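Local coordinates for protein hydroxynitrile lyase (Passiflora edulis, PDB 5Y02) that probably acts as a lyase that splits cyanohydrins such as (R)-mandelonitrile, which it binds here, and works as a homodimer with the dimeric alpha/beta-barrel fold, at residues L85-A88 against K89-F92. Sequence-based numbering, arbitrary orientation.
Sequences LEFA and KEFF. With MXN ((2R)-hydroxy(phenyl)ethanenitrile), chain M.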
ATOM      1  N   LEU A  85      -0.534   3.379  21.196  1.00 20.36           N
ATOM      2  CA  LEU A  85       0.246   4.559  21.563  1.00 22.54           C
ATOM      3  C   LEU A  85       1.652   4.175  22.017  1.00 22.45           C
ATOM      4  O   LEU A  85       2.609   4.898  21.732  1.00 21.12           O
ATOM      5  CB  LEU A  85      -0.444   5.378  22.651  1.00 23.97           C
ATOM      6  CG  LEU A  85      -1.765   6.049  22.289  1.00 25.00           C
ATOM      7  CD1 LEU A  85      -2.399   6.581  23.567  1.00 26.60           C
ATOM      8  CD2 LEU A  85      -1.594   7.163  21.267  1.00 26.64           C
ATOM      9  N   GLU A  86       1.778   3.049  22.715  1.00 22.10           N
ATOM     10  CA  GLU A  86       3.096   2.569  23.119  1.00 23.70           C
ATOM     11  C   GLU A  86       3.937   2.159  21.927  1.00 21.48           C
ATOM     12  O   GLU A  86       5.123   2.455  21.889  1.00 20.99           O
ATOM     13  CB  GLU A  86       3.001   1.418  24.129  1.00 26.42           C
ATOM     14  CG  GLU A  86       2.490   1.862  25.497  1.00 30.68           C
ATOM     15  CD  GLU A  86       3.342   2.961  26.124  1.00 34.70           C
ATOM     16  OE1 GLU A  86       4.524   2.697  26.398  1.00 40.90           O
ATOM     17  OE2 GLU A  86       2.842   4.091  26.329  1.00 38.52           O
ATOM     18  N   PHE A  87       3.323   1.471  20.965  1.00 19.59           N
ATOM     19  CA  PHE A  87       4.022   1.105  19.738  1.00 19.07           C
ATOM     20  C   PHE A  87       4.451   2.353  18.937  1.00 18.62           C
ATOM     21  O   PHE A  87       5.551   2.379  18.396  1.00 18.49           O
ATOM     22  CB  PHE A  87       3.170   0.168  18.887  1.00 18.81           C
ATOM     23  CG  PHE A  87       3.827  -0.217  17.602  1.00 19.03           C
ATOM     24  CD1 PHE A  87       4.969  -1.001  17.617  1.00 19.84           C
ATOM     25  CD2 PHE A  87       3.351   0.255  16.387  1.00 19.01           C
ATOM     26  CE1 PHE A  87       5.626  -1.316  16.439  1.00 20.24           C
ATOM     27  CE2 PHE A  87       3.990  -0.073  15.201  1.00 19.04           C
ATOM     28  CZ  PHE A  87       5.128  -0.864  15.229  1.00 19.89           C
ATOM     29  N   ALA A  88       3.608   3.387  18.901  1.00 17.90           N
ATOM     30  CA  ALA A  88       3.913   4.626  18.152  1.00 18.26           C
ATOM     31  C   ALA A  88       5.207   5.283  18.624  1.00 18.62           C
ATOM     32  O   ALA A  88       5.921   5.883  17.827  1.00 18.80           O
ATOM     33  CB  ALA A  88       2.765   5.625  18.260  1.00 18.68           C
ATOM     34  N   LYS A  89       5.483   5.165  19.922  1.00 18.80           N
ATOM     35  CA  LYS A  89       6.711   5.715  20.520  1.00 19.97           C
ATOM     36  C   LYS A  89       7.984   5.071  19.979  1.00 19.54           C
ATOM     37  O   LYS A  89       9.027   5.719  19.924  1.00 18.13           O
ATOM     38  CB  LYS A  89       6.682   5.563  22.043  1.00 21.41           C
ATOM     39  CG  LYS A  89       5.649   6.436  22.718  1.00 23.51           C
ATOM     40  CD  LYS A  89       5.605   6.163  24.213  1.00 24.97           C
ATOM     41  CE  LYS A  89       4.480   6.961  24.837  1.00 27.67           C
ATOM     42  NZ  LYS A  89       4.547   6.950  26.320  1.00 29.80           N
ATOM     43  N   GLU A  90       7.907   3.800  19.592  1.00 18.92           N
ATOM     44  CA  GLU A  90       9.045   3.175  18.947  1.00 20.60           C
ATOM     45  C   GLU A  90       8.977   3.232  17.434  1.00 18.45           C
ATOM     46  O   GLU A  90      10.001   3.384  16.807  1.00 19.15           O
ATOM     47  CB  GLU A  90       9.313   1.773  19.482  1.00 23.45           C
ATOM     48  CG  GLU A  90       8.385   0.670  19.063  1.00 26.10           C
ATOM     49  CD  GLU A  90       8.987  -0.725  19.280  1.00 26.87           C
ATOM     50  OE1 GLU A  90      10.021  -0.893  19.970  1.00 31.43           O
ATOM     51  OE2 GLU A  90       8.431  -1.673  18.735  1.00 25.71           O
ATOM     52  N   PHE A  91       7.781   3.145  16.845  1.00 17.17           N
ATOM     53  CA  PHE A  91       7.680   3.045  15.395  1.00 17.27           C
ATOM     54  C   PHE A  91       8.000   4.345  14.647  1.00 16.71           C
ATOM     55  O   PHE A  91       8.840   4.335  13.764  1.00 16.66           O
ATOM     56  CB  PHE A  91       6.310   2.531  14.990  1.00 16.88           C
ATOM     57  CG  PHE A  91       6.187   2.279  13.522  1.00 17.25           C
ATOM     58  CD1 PHE A  91       6.920   1.262  12.925  1.00 17.31           C
ATOM     59  CD2 PHE A  91       5.349   3.066  12.735  1.00 17.82           C
ATOM     60  CE1 PHE A  91       6.821   1.024  11.557  1.00 17.85           C
ATOM     61  CE2 PHE A  91       5.241   2.836  11.376  1.00 18.28           C
ATOM     62  CZ  PHE A  91       5.971   1.817  10.789  1.00 18.14           C
ATOM     63  N   PHE A  92       7.326   5.442  14.985  1.00 16.20           N
ATOM     64  CA  PHE A  92       7.486   6.683  14.215  1.00 17.17           C
ATOM     65  C   PHE A  92       8.906   7.256  14.289  1.00 16.74           C
ATOM     66  O   PHE A  92       9.449   7.651  13.259  1.00 16.25           O
ATOM     67  CB  PHE A  92       6.410   7.727  14.585  1.00 18.12           C
ATOM     68  CG  PHE A  92       5.012   7.300  14.191  1.00 18.81           C
ATOM     69  CD1 PHE A  92       4.718   6.979  12.873  1.00 19.15           C
ATOM     70  CD2 PHE A  92       3.995   7.227  15.132  1.00 20.13           C
ATOM     71  CE1 PHE A  92       3.454   6.556  12.501  1.00 20.01           C
ATOM     72  CE2 PHE A  92       2.714   6.830  14.767  1.00 20.12           C
ATOM     73  CZ  PHE A  92       2.441   6.489  13.444  1.00 20.30           C
TER
HETATM   74  C1  MXN M 201       0.725   2.244  13.366  1.00 27.71           C
HETATM   75  C2  MXN M 201       1.571   3.153  13.995  1.00 27.64           C
HETATM   76  C3  MXN M 201       1.474   3.384  15.368  1.00 27.84           C
HETATM   77  C4  MXN M 201       0.530   2.685  16.112  1.00 26.04           C
HETATM   78  C5  MXN M 201      -0.327   1.786  15.492  1.00 26.86           C
HETATM   79  C6  MXN M 201      -0.235   1.557  14.124  1.00 28.24           C
HETATM   80  C7  MXN M 201       0.847   2.071  11.895  1.00 29.36           C
HETATM   81  C8  MXN M 201       0.543   3.397  11.310  1.00 29.91           C
HETATM   82  N9  MXN M 201       0.298   4.447  10.860  1.00 30.58           N
HETATM   83  O10 MXN M 201      -0.096   1.096  11.412  1.00 30.85           O
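Phe87 and Phe91 meet one turn apart on helix 82-91 of the dimeric alpha/beta-barrel fold, on the helix side that lines the mandelonitrile pocket. Both rings leave the helix with CG anti to the backbone N (chi1 179° and -174°), which sends them roughly the same way, at a slant to each other. Beyond CB and CG of Phe87, CD2 faces the ligand, 3.7 Å from MXN C4, which lies at the ring edge, in its plane. On the other flank CD1 and CE1 pass Glu90 OE2. CE2 lies 3.5 Å from Phe91 CB, which sits over the ring face in a CH-pi contact. CZ, the tip, reaches Phe91 CD1. The two ring planes are within 21° of each other, but the centroids are 5.2 Å apart, so there is little face-to-face stacking. Tyr31, which hydrogen-bonds MXN, meets both rings.

Phe87 O accepts two backbone bonds, from Phe91 N and Glu90 N. Ala88 CB touches Phe92 CE2, and both residues reach the ligand. The Phe92 ring also makes a cation-pi contact with Arg57 of the second subunit. Far from the pocket, Lys89 runs extended beside Glu86, whose chain bends at chi2. A salt bridge joins their ends, Lys89 NZ to Glu86 OE2, at 3.3 Å; as a hydrogen bond it is weak. On the pocket side, Phe92 CZ approaches the mandelonitrile phenyl to 3.5 Å at MXN C2.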